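Local structure of SAM dependent methyltransferase (Agrobacterium tumefaciens, 2IGT) at residues A[29-34]-A[286-291]; A[135-140]-A[301-306]; A[43-48]-A[55-60]; A[151-156]-A[225-230]. The protein binds S-adenosylmethionine and probably transfers its methyl group to an acceptor that is not established, as expected of a class I (Rossmann-like) methyltransferase. All blocks are in the same frame, centred on the assembly; numbering follows the deposited sequence. Where two conformers were deposited one is given.

Interaction 1: A[29-34]-A[286-291]; sequences PAEHVP and LMRETM
Arg288, on helix 280-290, reaches to the start of strand 30-39, the edge strand of the large methyltransferase sheet, bonding the backbone of Pro29 just before it and pairing with Glu31 on it. Its NH2 gives a hydrogen bond to Pro29 O, arriving almost head-on to the carbonyl, with the oxygen lying in the guanidinium plane; the modelled 2.5 Å between Arg288 NH2 and Pro29 O is unusually short and should not be pressed. The Glu31 carboxylate lies over one face of the same guanidinium, offset toward the rim, with the planes 24° apart. Glu31 OE1 is 3.4 Å from Arg288 NH1 but well out of its plane; this salt bridge rests on charge alone, with no N-H aimed at the oxygen. The directed bond of OE1 comes instead from His284 NE2, one turn back on the helix, so the carboxylate is held between two helix residues. Bends at chi2 and chi3 (-112° and -82°) swing the arginine round to the strand. Behind these polar groups Val298 of the adjoining strand 297-306 touches both Pro29 and the Arg288 side chain. At the C-terminal end of the helix Pro29 CG lies 3.7 Å from CB of selenomethionine Met291, while Pro29 CD rests 3.3 Å from Arg288 O.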
loop_
_atom_site.group_PDB
_atom_site.type_symbol
_atom_site.label_atom_id
_atom_site.label_comp_id
_atom_site.label_asym_id
_atom_site.label_seq_id
_atom_site.Cartn_x
_atom_site.Cartn_y
_atom_site.Cartn_z
ATOM N N PRO A 29 -36.195 -5.219 24.962
ATOM C CA PRO A 29 -36.046 -4.298 26.101
ATOM C C PRO A 29 -36.936 -3.053 25.923
ATOM O O PRO A 29 -37.375 -2.752 24.807
ATOM C CB PRO A 29 -34.574 -3.869 26.032
ATOM C CG PRO A 29 -33.887 -4.849 25.121
ATOM C CD PRO A 29 -34.927 -5.453 24.230
ATOM N N ALA A 30 -37.167 -2.332 27.013
ATOM C CA ALA A 30 -37.788 -1.013 26.954
ATOM C C ALA A 30 -36.915 -0.087 26.097
ATOM O O ALA A 30 -35.736 -0.368 25.846
ATOM C CB ALA A 30 -37.964 -0.445 28.363
ATOM N N GLU A 31 -37.487 1.014 25.623
ATOM C CA GLU A 31 -36.713 1.905 24.772
ATOM C C GLU A 31 -36.936 3.346 25.195
ATOM O O GLU A 31 -38.036 3.702 25.671
ATOM C CB GLU A 31 -37.097 1.682 23.307
ATOM C CG GLU A 31 -38.603 1.723 23.064
ATOM C CD GLU A 31 -38.965 1.642 21.587
ATOM O OE1 GLU A 31 -38.057 1.480 20.751
ATOM O OE2 GLU A 31 -40.171 1.746 21.266
ATOM N N HIS A 32 -35.876 4.144 25.092
ATOM C CA HIS A 32 -35.969 5.605 25.160
ATOM C C HIS A 32 -35.349 6.109 23.861
ATOM O O HIS A 32 -34.161 5.914 23.618
ATOM C CB HIS A 32 -35.187 6.169 26.348
ATOM C CG HIS A 32 -35.702 5.735 27.691
ATOM N ND1 HIS A 32 -34.882 5.605 28.794
ATOM C CD2 HIS A 32 -36.949 5.402 28.112
ATOM C CE1 HIS A 32 -35.600 5.221 29.837
ATOM N NE2 HIS A 32 -36.857 5.087 29.450
ATOM N N VAL A 33 -36.151 6.740 23.015
ATOM C CA VAL A 33 -35.689 7.107 21.668
ATOM C C VAL A 33 -36.664 8.161 21.122
ATOM O O VAL A 33 -37.857 8.040 21.341
ATOM C CB VAL A 33 -35.616 5.816 20.739
ATOM C CG1 VAL A 33 -37.025 5.202 20.482
ATOM C CG2 VAL A 33 -34.873 6.103 19.429
ATOM N N PRO A 34 -36.163 9.234 20.478
ATOM C CA PRO A 34 -34.763 9.658 20.342
ATOM C C PRO A 34 -34.278 10.229 21.657
ATOM O O PRO A 34 -35.062 10.850 22.388
ATOM C CB PRO A 34 -34.821 10.783 19.297
ATOM C CG PRO A 34 -36.261 10.750 18.731
ATOM C CD PRO A 34 -37.096 10.164 19.818
ATOM N N LEU A 286 -31.591 -2.427 15.827
ATOM C CA LEU A 286 -30.594 -3.505 15.836
ATOM C C LEU A 286 -30.225 -3.883 17.270
ATOM O O LEU A 286 -30.165 -5.098 17.598
ATOM C CB LEU A 286 -29.326 -3.108 15.064
ATOM C CG LEU A 286 -28.173 -4.152 15.094
ATOM C CD1 LEU A 286 -28.638 -5.481 14.463
ATOM C CD2 LEU A 286 -26.916 -3.594 14.351
HETATM N N MSE A 287 -29.946 -2.866 18.104
HETATM C CA MSE A 287 -29.528 -3.113 19.491
HETATM C C MSE A 287 -30.691 -3.754 20.271
HETATM O O MSE A 287 -30.498 -4.699 21.058
HETATM C CB MSE A 287 -29.106 -1.794 20.170
HETATM C CG MSE A 287 -28.745 -1.966 21.667
HETATM SE SE MSE A 287 -27.076 -2.997 21.843
HETATM C CE MSE A 287 -25.835 -1.613 21.218
ATOM N N ARG A 288 -31.906 -3.253 20.026
ATOM C CA ARG A 288 -33.075 -3.767 20.717
ATOM C C ARG A 288 -33.256 -5.261 20.416
ATOM O O ARG A 288 -33.472 -6.069 21.332
ATOM C CB ARG A 288 -34.320 -2.982 20.282
ATOM C CG ARG A 288 -34.622 -1.798 21.120
ATOM C CD ARG A 288 -35.924 -2.044 21.899
ATOM N NE ARG A 288 -37.107 -1.771 21.090
ATOM C CZ ARG A 288 -38.374 -1.916 21.496
ATOM N NH1 ARG A 288 -39.353 -1.635 20.668
ATOM N NH2 ARG A 288 -38.685 -2.336 22.699
ATOM N N GLU A 289 -33.189 -5.616 19.133
ATOM C CA GLU A 289 -33.371 -7.008 18.710
ATOM C C GLU A 289 -32.216 -7.893 19.214
ATOM O O GLU A 289 -32.467 -9.002 19.689
ATOM C CB GLU A 289 -33.534 -7.104 17.186
ATOM C CG GLU A 289 -33.859 -8.533 16.618
ATOM C CD GLU A 289 -35.221 -9.093 17.074
ATOM O OE1 GLU A 289 -36.212 -8.327 17.120
ATOM O OE2 GLU A 289 -35.322 -10.303 17.354
ATOM N N THR A 290 -30.973 -7.395 19.125
ATOM C CA THR A 290 -29.801 -8.067 19.717
ATOM C C THR A 290 -30.037 -8.447 21.195
ATOM O O THR A 290 -29.689 -9.560 21.608
ATOM C CB THR A 290 -28.492 -7.211 19.611
ATOM O OG1 THR A 290 -28.218 -6.896 18.237
ATOM C CG2 THR A 290 -27.275 -7.935 20.217
HETATM N N MSE A 291 -30.614 -7.530 21.967
HETATM C CA MSE A 291 -30.843 -7.726 23.407
HETATM C C MSE A 291 -32.232 -8.318 23.723
HETATM O O MSE A 291 -32.674 -8.268 24.869
HETATM C CB MSE A 291 -30.671 -6.391 24.161
HETATM C CG MSE A 291 -29.313 -5.726 23.986
HETATM SE SE MSE A 291 -27.785 -6.959 24.338
HETATM C CE MSE A 291 -28.103 -7.251 26.269
#

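Interaction 2: A[135-140]-A[301-306]; sequences PEQIVH and GELVIR
Leu303 projects from strand 297-306 into the start of helix 138-150 and its preceding 3-10 turn, and no hydrogen bond crosses between the two segments. The apolar packing centres on the two methyls of this leucine. With CG anti to the backbone N (chi1 174°), they reach the turn and the helix start: Leu303 CD1 meets Val139 CG2 at 3.9 Å, the two side chains sliding past each other in opposite directions, while Leu303 CD2 lies 3.5 Å from Glu136 CG, the glutamate chain crossing the leucine at about a right angle. Leu303 CD2 also approaches the His140 ring obliquely, 4.0 Å from CD2 of that histidine. Two residues further along the strand, Ile305 lays CG1 against Glu136 CB at 3.6 Å, so the aliphatic part of the glutamate touches both Leu303 and Ile305.

Polar groups meet Leu303 too. The backbone Glu136 O is in plain contact, 3.5 Å from Leu303 CD2, and Gln137 NE2 is equally close to that methyl. Glu136 OE2 and Gln137 NE2 both hydrogen-bond to Tyr274 OH, which ties together the polar ends of these adjacent side chains. The glutamate chain that supplies OE2 is bent at chi2 (-87°).

His140 also meets the ring of Phe324 on strand 318-328, and bound S-adenosylmethionine lies about 8 Å from the Gln137 side chain. This is helix-on-sheet packing of an alpha/beta methyltransferase fold, with the first residues of helix 138-150 seated on the strands beside the cofactor pocket.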
loop_
_atom_site.group_PDB
_atom_site.type_symbol
_atom_site.label_atom_id
_atom_site.label_comp_id
_atom_site.label_asym_id
_atom_site.label_seq_id
_atom_site.Cartn_x
_atom_site.Cartn_y
_atom_site.Cartn_z
ATOM N N PRO A 135 -13.847 14.795 21.195
ATOM C CA PRO A 135 -14.145 15.277 22.548
ATOM C C PRO A 135 -15.613 15.200 22.931
ATOM O O PRO A 135 -15.944 15.171 24.119
ATOM C CB PRO A 135 -13.681 16.742 22.536
ATOM C CG PRO A 135 -13.505 17.102 21.118
ATOM C CD PRO A 135 -13.350 15.861 20.299
ATOM N N GLU A 136 -16.489 15.169 21.938
ATOM C CA GLU A 136 -17.932 15.009 22.220
ATOM C C GLU A 136 -18.225 13.702 22.972
ATOM O O GLU A 136 -19.208 13.617 23.725
ATOM C CB GLU A 136 -18.757 15.059 20.915
ATOM C CG GLU A 136 -18.522 13.924 19.932
ATOM C CD GLU A 136 -17.364 14.158 18.960
ATOM O OE1 GLU A 136 -16.486 15.015 19.212
ATOM O OE2 GLU A 136 -17.323 13.477 17.914
ATOM N N GLN A 137 -17.369 12.695 22.767
ATOM C CA GLN A 137 -17.491 11.390 23.436
ATOM C C GLN A 137 -17.411 11.491 24.970
ATOM O O GLN A 137 -17.678 10.514 25.677
ATOM C CB GLN A 137 -16.456 10.395 22.878
ATOM C CG GLN A 137 -16.744 9.955 21.409
ATOM C CD GLN A 137 -17.974 9.063 21.305
ATOM O OE1 GLN A 137 -18.258 8.266 22.214
ATOM N NE2 GLN A 137 -18.719 9.194 20.216
ATOM N N ILE A 138 -17.069 12.678 25.481
ATOM C CA ILE A 138 -17.060 12.917 26.931
ATOM C C ILE A 138 -18.389 12.566 27.610
ATOM O O ILE A 138 -18.401 12.134 28.758
ATOM C CB ILE A 138 -16.662 14.362 27.294
ATOM C CG1 ILE A 138 -16.272 14.440 28.792
ATOM C CG2 ILE A 138 -17.794 15.361 26.917
ATOM C CD1 ILE A 138 -15.654 15.769 29.247
ATOM N N VAL A 139 -19.507 12.740 26.900
ATOM C CA VAL A 139 -20.787 12.324 27.467
ATOM C C VAL A 139 -20.784 10.801 27.785
ATOM O O VAL A 139 -21.196 10.400 28.878
ATOM C CB VAL A 139 -21.980 12.731 26.573
ATOM C CG1 VAL A 139 -23.301 12.416 27.258
ATOM C CG2 VAL A 139 -21.890 14.226 26.232
ATOM N N HIS A 140 -20.306 9.972 26.857
ATOM C CA HIS A 140 -20.224 8.518 27.104
ATOM C C HIS A 140 -19.128 8.209 28.133
ATOM O O HIS A 140 -19.286 7.298 28.939
ATOM C CB HIS A 140 -19.951 7.701 25.819
ATOM C CG HIS A 140 -21.005 7.851 24.754
ATOM N ND1 HIS A 140 -22.323 7.472 24.941
ATOM C CD2 HIS A 140 -20.918 8.307 23.479
ATOM C CE1 HIS A 140 -23.010 7.727 23.837
ATOM N NE2 HIS A 140 -22.182 8.228 22.932
ATOM N N GLY A 301 -29.921 7.603 19.914
ATOM C CA GLY A 301 -30.131 8.930 19.321
ATOM C C GLY A 301 -28.845 9.457 18.720
ATOM O O GLY A 301 -28.020 8.682 18.210
ATOM N N GLU A 302 -28.671 10.777 18.800
ATOM C CA GLU A 302 -27.493 11.440 18.255
ATOM C C GLU A 302 -26.714 12.063 19.409
ATOM O O GLU A 302 -27.300 12.466 20.416
ATOM C CB GLU A 302 -27.894 12.490 17.201
ATOM C CG GLU A 302 -28.478 11.811 15.965
ATOM C CD GLU A 302 -28.823 12.731 14.819
ATOM O OE1 GLU A 302 -28.475 13.937 14.862
ATOM O OE2 GLU A 302 -29.451 12.212 13.865
ATOM N N LEU A 303 -25.397 12.082 19.255
ATOM C CA LEU A 303 -24.469 12.799 20.141
ATOM C C LEU A 303 -24.057 14.091 19.422
ATOM O O LEU A 303 -23.546 14.039 18.305
ATOM C CB LEU A 303 -23.228 11.950 20.427
ATOM C CG LEU A 303 -22.098 12.621 21.217
ATOM C CD1 LEU A 303 -22.563 13.012 22.639
ATOM C CD2 LEU A 303 -20.889 11.676 21.321
ATOM N N VAL A 304 -24.284 15.235 20.076
ATOM C CA VAL A 304 -24.091 16.521 19.423
ATOM C C VAL A 304 -23.184 17.402 20.290
ATOM O O VAL A 304 -23.050 17.186 21.518
ATOM C CB VAL A 304 -25.450 17.230 19.140
ATOM C CG1 VAL A 304 -26.449 16.238 18.543
ATOM C CG2 VAL A 304 -26.042 17.812 20.415
ATOM N N ILE A 305 -22.539 18.360 19.631
ATOM C CA ILE A 305 -21.787 19.412 20.287
ATOM C C ILE A 305 -22.536 20.713 20.018
ATOM O O ILE A 305 -22.950 20.983 18.883
ATOM C CB ILE A 305 -20.377 19.604 19.635
ATOM C CG1 ILE A 305 -19.524 18.327 19.730
ATOM C CG2 ILE A 305 -19.659 20.810 20.254
ATOM C CD1 ILE A 305 -18.286 18.309 18.756
ATOM N N ARG A 306 -22.671 21.537 21.046
ATOM C CA ARG A 306 -23.224 22.850 20.847
ATOM C C ARG A 306 -22.098 23.892 20.802
ATOM O O ARG A 306 -21.211 23.890 21.651
ATOM C CB ARG A 306 -24.243 23.185 21.945
ATOM C CG ARG A 306 -25.056 24.436 21.594
ATOM C CD ARG A 306 -26.174 24.703 22.590
ATOM N NE ARG A 306 -27.244 23.692 22.575
ATOM C CZ ARG A 306 -28.311 23.731 21.778
ATOM N NH1 ARG A 306 -28.456 24.705 20.875
ATOM N NH2 ARG A 306 -29.225 22.770 21.862
#

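Interaction 3: A[43-48]-A[55-60]; sequences GDFHLI and KLEQYG
Phe45 and Tyr59 lie side by side and point the same way, as cross-strand neighbours in a non-hydrogen-bonded pair of this antiparallel hairpin. Their ring centroids are 4.9 Å apart and the planes are inclined by 42°, an oblique meeting in which Phe45 CD1 comes over one face of the tyrosine ring. Phe45 chi1 is 171°, placing CG opposite the backbone N, and the ring reaches Glu57, whose OE2 lies at the phenyl edge, 3.6 Å from Phe45 CE1. Glu57 OE2 also accepts a 2.9 Å hydrogen bond from Tyr59 OH, met from above the carboxylate plane, while Glu57 OE1 pairs with Arg66.

On the other face of the sheet, Gln58 CB sits over the His46 ring in a CH-pi contact, 4.2 Å from the ring centroid. Further along, Ile48 CG2 packs on Leu56 CD2 at 3.8 Å. Backbone bonds set the register: His46 and Gln58 exchange a reciprocal pair, with Gln58 N to His46 O at 2.9 Å, flanked by Gly60 N to Asp44 O and Ile48 N to Leu56 O. Strand 62-67 continues the sheet beyond 54-59, helix 79-83 touches Leu56, and Phe45 and Leu47 face Ile305 of strand 297-306.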
loop_
_atom_site.group_PDB
_atom_site.type_symbol
_atom_site.label_atom_id
_atom_site.label_comp_id
_atom_site.label_asym_id
_atom_site.label_seq_id
_atom_site.Cartn_x
_atom_site.Cartn_y
_atom_site.Cartn_z
ATOM N N GLY A 43 -13.301 22.812 29.772
ATOM C CA GLY A 43 -11.849 22.742 29.894
ATOM C C GLY A 43 -11.109 22.919 28.579
ATOM O O GLY A 43 -11.087 24.030 28.011
ATOM N N ASP A 44 -10.509 21.834 28.093
ATOM C CA ASP A 44 -9.585 21.940 26.967
ATOM C C ASP A 44 -10.256 21.894 25.591
ATOM O O ASP A 44 -9.577 22.043 24.588
ATOM C CB ASP A 44 -8.474 20.883 27.046
ATOM C CG ASP A 44 -7.306 21.307 27.932
ATOM O OD1 ASP A 44 -7.280 22.449 28.445
ATOM O OD2 ASP A 44 -6.411 20.470 28.121
ATOM N N PHE A 45 -11.569 21.686 25.522
ATOM C CA PHE A 45 -12.240 21.687 24.226
ATOM C C PHE A 45 -13.499 22.534 24.204
ATOM O O PHE A 45 -14.356 22.431 25.091
ATOM C CB PHE A 45 -12.636 20.278 23.725
ATOM C CG PHE A 45 -13.515 20.326 22.492
ATOM C CD1 PHE A 45 -12.969 20.676 21.236
ATOM C CD2 PHE A 45 -14.889 20.073 22.585
ATOM C CE1 PHE A 45 -13.779 20.761 20.088
ATOM C CE2 PHE A 45 -15.723 20.157 21.457
ATOM C CZ PHE A 45 -15.179 20.486 20.188
ATOM N N HIS A 46 -13.632 23.353 23.173
ATOM C CA HIS A 46 -14.969 23.761 22.767
ATOM C C HIS A 46 -15.031 24.192 21.320
ATOM O O HIS A 46 -14.022 24.562 20.711
ATOM C CB HIS A 46 -15.560 24.819 23.683
ATOM C CG HIS A 46 -14.782 26.080 23.698
ATOM N ND1 HIS A 46 -13.693 26.267 24.523
ATOM C CD2 HIS A 46 -14.928 27.223 22.986
ATOM C CE1 HIS A 46 -13.197 27.480 24.314
ATOM N NE2 HIS A 46 -13.931 28.081 23.390
ATOM N N LEU A 47 -16.237 24.118 20.783
ATOM C CA LEU A 47 -16.523 24.546 19.425
ATOM C C LEU A 47 -16.844 26.027 19.496
ATOM O O LEU A 47 -17.851 26.410 20.099
ATOM C CB LEU A 47 -17.728 23.768 18.906
ATOM C CG LEU A 47 -18.308 24.201 17.549
ATOM C CD1 LEU A 47 -17.267 23.980 16.453
ATOM C CD2 LEU A 47 -19.574 23.358 17.288
ATOM N N ILE A 48 -15.962 26.849 18.935
ATOM C CA ILE A 48 -16.118 28.308 18.961
ATOM C C ILE A 48 -17.186 28.768 17.991
ATOM O O ILE A 48 -18.065 29.531 18.376
ATOM C CB ILE A 48 -14.771 29.038 18.688
ATOM C CG1 ILE A 48 -13.784 28.702 19.814
ATOM C CG2 ILE A 48 -14.967 30.584 18.649
ATOM C CD1 ILE A 48 -12.379 29.037 19.463
ATOM N N LYS A 55 -15.437 24.372 10.644
ATOM C CA LYS A 55 -15.639 24.574 12.082
ATOM C C LYS A 55 -14.346 25.125 12.703
ATOM O O LYS A 55 -13.247 24.841 12.207
ATOM C CB LYS A 55 -16.096 23.281 12.774
ATOM C CG LYS A 55 -15.099 22.102 12.647
ATOM C CD LYS A 55 -15.720 20.811 13.183
ATOM C CE LYS A 55 -14.871 19.593 12.873
ATOM N NZ LYS A 55 -15.660 18.306 13.167
ATOM N N LEU A 56 -14.515 25.935 13.753
ATOM C CA LEU A 56 -13.437 26.621 14.467
ATOM C C LEU A 56 -13.455 26.113 15.894
ATOM O O LEU A 56 -14.412 26.353 16.630
ATOM C CB LEU A 56 -13.678 28.138 14.452
ATOM C CG LEU A 56 -12.699 29.018 15.240
ATOM C CD1 LEU A 56 -11.299 28.904 14.578
ATOM C CD2 LEU A 56 -13.163 30.460 15.261
ATOM N N GLU A 57 -12.407 25.405 16.289
ATOM C CA GLU A 57 -12.426 24.691 17.575
ATOM C C GLU A 57 -11.222 25.096 18.407
ATOM O O GLU A 57 -10.180 25.428 17.849
ATOM C CB GLU A 57 -12.363 23.175 17.360
ATOM C CG GLU A 57 -13.500 22.601 16.543
ATOM C CD GLU A 57 -13.141 21.261 15.982
ATOM O OE1 GLU A 57 -12.366 21.206 14.987
ATOM O OE2 GLU A 57 -13.618 20.268 16.548
ATOM N N GLN A 58 -11.360 25.069 19.735
ATOM C CA GLN A 58 -10.207 25.246 20.620
ATOM C C GLN A 58 -9.875 23.885 21.242
ATOM O O GLN A 58 -10.754 23.253 21.809
ATOM C CB GLN A 58 -10.523 26.294 21.710
ATOM C CG GLN A 58 -9.322 26.790 22.546
ATOM C CD GLN A 58 -8.411 27.762 21.787
ATOM O OE1 GLN A 58 -8.836 28.437 20.839
ATOM N NE2 GLN A 58 -7.147 27.836 22.207
ATOM N N TYR A 59 -8.638 23.416 21.051
ATOM C CA TYR A 59 -8.107 22.203 21.686
ATOM C C TYR A 59 -6.922 22.650 22.528
ATOM O O TYR A 59 -5.833 22.880 21.987
ATOM C CB TYR A 59 -7.637 21.175 20.644
ATOM C CG TYR A 59 -8.784 20.474 19.946
ATOM C CD1 TYR A 59 -9.345 19.324 20.502
ATOM C CD2 TYR A 59 -9.330 20.980 18.759
ATOM C CE1 TYR A 59 -10.413 18.666 19.885
ATOM C CE2 TYR A 59 -10.415 20.330 18.131
ATOM C CZ TYR A 59 -10.942 19.179 18.712
ATOM O OH TYR A 59 -12.015 18.542 18.165
ATOM N N GLY A 60 -7.132 22.800 23.837
ATOM C CA GLY A 60 -6.077 23.324 24.711
ATOM C C GLY A 60 -5.583 24.686 24.254
ATOM O O GLY A 60 -6.373 25.620 24.088
#

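Interaction 4: A[151-156]-A[225-230]; sequences ADRPLK and TYDIIL
Asp227 turns its carboxylate toward the loop before strand 156-160, and its two oxygens serve different partners. Asp227 OD2 accepts Lys156 N at 2.8 Å, nearly straight (170°), through its anti lone pair. Asp227 OD1 forms a salt bridge with Arg153 NH1, also 2.8 Å; the oxygen lies in the guanidinium plane but is itself approached from above the carboxylate plane. Ser263 OG adds a further hydrogen bond to OD1. In return Lys156 O is gripped by two backbone donors, Asp227 N and Ile228 N, both in the carbonyl plane, so the two segments are joined where their strands start. Leu155 makes this part compact: its CD1 touches Ile228 CD1 at 3.6 Å, and its CD2 lies over one face of the Arg153 guanidinium, toward its rim.

The outer side is looser and watered. A water bridges Arg153 NE, Pro154 O and Asp227 OD2, 2.6 Å from that last oxygen. The Lys156 chain, bent at chi3 (-81°), reaches Thr225 and bonds Thr225 O from Lys156 NZ at 3.0 Å, above the carbonyl plane; its bond to Thr225 OG1 is weak. A second water joins Thr225 N to the lysine NZ, weakly at the latter.

Strands 156-160 and 228-231 are parallel neighbours, as in the core of a Rossmann-like class I methyltransferase, and this contact joins their N-terminal ends.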
loop_
_atom_site.group_PDB
_atom_site.type_symbol
_atom_site.label_atom_id
_atom_site.label_comp_id
_atom_site.label_asym_id
_atom_site.label_seq_id
_atom_site.Cartn_x
_atom_site.Cartn_y
_atom_site.Cartn_z
ATOM N N ALA A 151 -19.609 1.263 41.027
ATOM C CA ALA A 151 -19.714 -0.197 41.148
ATOM C C ALA A 151 -19.047 -0.677 42.442
ATOM O O ALA A 151 -18.110 -0.042 42.932
ATOM C CB ALA A 151 -19.088 -0.881 39.935
ATOM N N ASP A 152 -19.536 -1.786 42.992
ATOM C CA ASP A 152 -18.996 -2.325 44.243
ATOM C C ASP A 152 -17.873 -3.352 44.037
ATOM O O ASP A 152 -17.390 -3.970 44.996
ATOM C CB ASP A 152 -20.126 -2.904 45.119
ATOM C CG ASP A 152 -20.910 -4.032 44.437
ATOM O OD1 ASP A 152 -20.381 -4.742 43.546
ATOM O OD2 ASP A 152 -22.079 -4.211 44.825
ATOM N N ARG A 153 -17.470 -3.537 42.784
ATOM C CA ARG A 153 -16.379 -4.460 42.426
ATOM C C ARG A 153 -15.688 -3.799 41.233
ATOM O O ARG A 153 -16.306 -2.963 40.551
ATOM C CB ARG A 153 -16.951 -5.835 42.020
ATOM C CG ARG A 153 -17.831 -5.764 40.743
ATOM C CD ARG A 153 -18.522 -7.109 40.365
ATOM N NE ARG A 153 -19.025 -6.990 38.981
ATOM C CZ ARG A 153 -20.205 -6.460 38.642
ATOM N NH1 ARG A 153 -20.555 -6.362 37.359
ATOM N NH2 ARG A 153 -21.046 -6.016 39.583
ATOM N N PRO A 154 -14.420 -4.150 40.973
ATOM C CA PRO A 154 -13.726 -3.609 39.788
ATOM C C PRO A 154 -14.355 -4.164 38.516
ATOM O O PRO A 154 -14.424 -5.382 38.346
ATOM C CB PRO A 154 -12.297 -4.169 39.922
ATOM C CG PRO A 154 -12.180 -4.635 41.323
ATOM C CD PRO A 154 -13.552 -5.051 41.759
ATOM N N LEU A 155 -14.825 -3.292 37.642
ATOM C CA LEU A 155 -15.477 -3.736 36.413
ATOM C C LEU A 155 -14.493 -4.137 35.326
ATOM O O LEU A 155 -13.456 -3.487 35.149
ATOM C CB LEU A 155 -16.375 -2.628 35.872
ATOM C CG LEU A 155 -17.526 -2.229 36.800
ATOM C CD1 LEU A 155 -18.482 -1.341 35.992
ATOM C CD2 LEU A 155 -18.231 -3.491 37.362
ATOM N N LYS A 156 -14.838 -5.188 34.584
ATOM C CA LYS A 156 -14.119 -5.535 33.353
ATOM C C LYS A 156 -14.733 -4.751 32.201
ATOM O O LYS A 156 -15.924 -4.926 31.908
ATOM C CB LYS A 156 -14.232 -7.027 33.076
ATOM C CG LYS A 156 -13.511 -7.904 34.088
ATOM C CD LYS A 156 -13.750 -9.407 33.803
ATOM C CE LYS A 156 -15.108 -9.883 34.347
ATOM N NZ LYS A 156 -15.362 -11.328 33.988
ATOM N N THR A 225 -16.012 -12.918 29.825
ATOM C CA THR A 225 -17.108 -11.949 29.964
ATOM C C THR A 225 -16.614 -10.589 30.436
ATOM O O THR A 225 -15.571 -10.493 31.069
ATOM C CB THR A 225 -18.240 -12.428 30.917
ATOM O OG1 THR A 225 -17.705 -12.635 32.223
ATOM C CG2 THR A 225 -18.906 -13.752 30.424
ATOM N N TYR A 226 -17.378 -9.549 30.104
ATOM C CA TYR A 226 -17.085 -8.167 30.481
ATOM C C TYR A 226 -18.345 -7.526 31.049
ATOM O O TYR A 226 -19.475 -7.875 30.672
ATOM C CB TYR A 226 -16.646 -7.364 29.241
ATOM C CG TYR A 226 -15.368 -7.882 28.615
ATOM C CD1 TYR A 226 -14.148 -7.344 28.982
ATOM C CD2 TYR A 226 -15.387 -8.945 27.680
ATOM C CE1 TYR A 226 -12.966 -7.790 28.416
ATOM C CE2 TYR A 226 -14.195 -9.421 27.116
ATOM C CZ TYR A 226 -12.983 -8.811 27.492
ATOM O OH TYR A 226 -11.763 -9.223 26.980
ATOM N N ASP A 227 -18.141 -6.591 31.959
ATOM C CA ASP A 227 -19.241 -5.885 32.607
ATOM C C ASP A 227 -19.711 -4.715 31.761
ATOM O O ASP A 227 -20.898 -4.344 31.799
ATOM C CB ASP A 227 -18.802 -5.403 33.977
ATOM C CG ASP A 227 -18.352 -6.554 34.868
ATOM O OD1 ASP A 227 -19.184 -7.429 35.190
ATOM O OD2 ASP A 227 -17.156 -6.603 35.216
ATOM N N ILE A 228 -18.778 -4.109 31.029
ATOM C CA ILE A 228 -19.127 -3.022 30.108
ATOM C C ILE A 228 -18.415 -3.242 28.789
ATOM O O ILE A 228 -17.217 -3.567 28.767
ATOM C CB ILE A 228 -18.800 -1.592 30.695
ATOM C CG1 ILE A 228 -19.623 -1.347 31.983
ATOM C CG2 ILE A 228 -18.989 -0.473 29.590
ATOM C CD1 ILE A 228 -19.327 -0.035 32.730
ATOM N N ILE A 229 -19.151 -3.078 27.687
ATOM C CA ILE A 229 -18.542 -3.162 26.374
ATOM C C ILE A 229 -18.861 -1.886 25.622
ATOM O O ILE A 229 -20.034 -1.507 25.520
ATOM C CB ILE A 229 -19.047 -4.393 25.552
ATOM C CG1 ILE A 229 -18.666 -5.701 26.248
ATOM C CG2 ILE A 229 -18.450 -4.362 24.085
ATOM C CD1 ILE A 229 -19.329 -6.952 25.612
ATOM N N LEU A 230 -17.815 -1.217 25.149
ATOM C CA LEU A 230 -17.954 -0.079 24.237
ATOM C C LEU A 230 -17.446 -0.476 22.864
ATOM O O LEU A 230 -16.418 -1.141 22.751
ATOM C CB LEU A 230 -17.141 1.121 24.724
ATOM C CG LEU A 230 -17.116 1.295 26.242
ATOM C CD1 LEU A 230 -15.994 2.277 26.637
ATOM C CD2 LEU A 230 -18.485 1.742 26.770
HETATM O O HOH W 1 -16.642 -7.473 37.570
HETATM O O HOH W 2 -13.700 -13.319 31.882
#

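Interactions 1, 2 and 4 all reach the mixed eight-stranded sheet, whereas interaction 3 is the hairpin of the separate five-stranded sheet. Interaction 1 uses strand 30-39 and interaction 2 its neighbour 297-306; their centres are about 19 Å apart, and their segments interleave along the chain. Interaction 4 lies at the parallel strands 228-231 and 156-160 of that sheet, its centre about 22 Å from that of interaction 2, and its residues fall between the two segments of interactions 1 and 2. Interaction 3 closes before interaction 2 opens, yet they touch: Pro135 CG lies 3.5 Å from Phe45 CG, and Ile305 also packs on the hairpin. This touch brings the five-stranded sheet against the larger one.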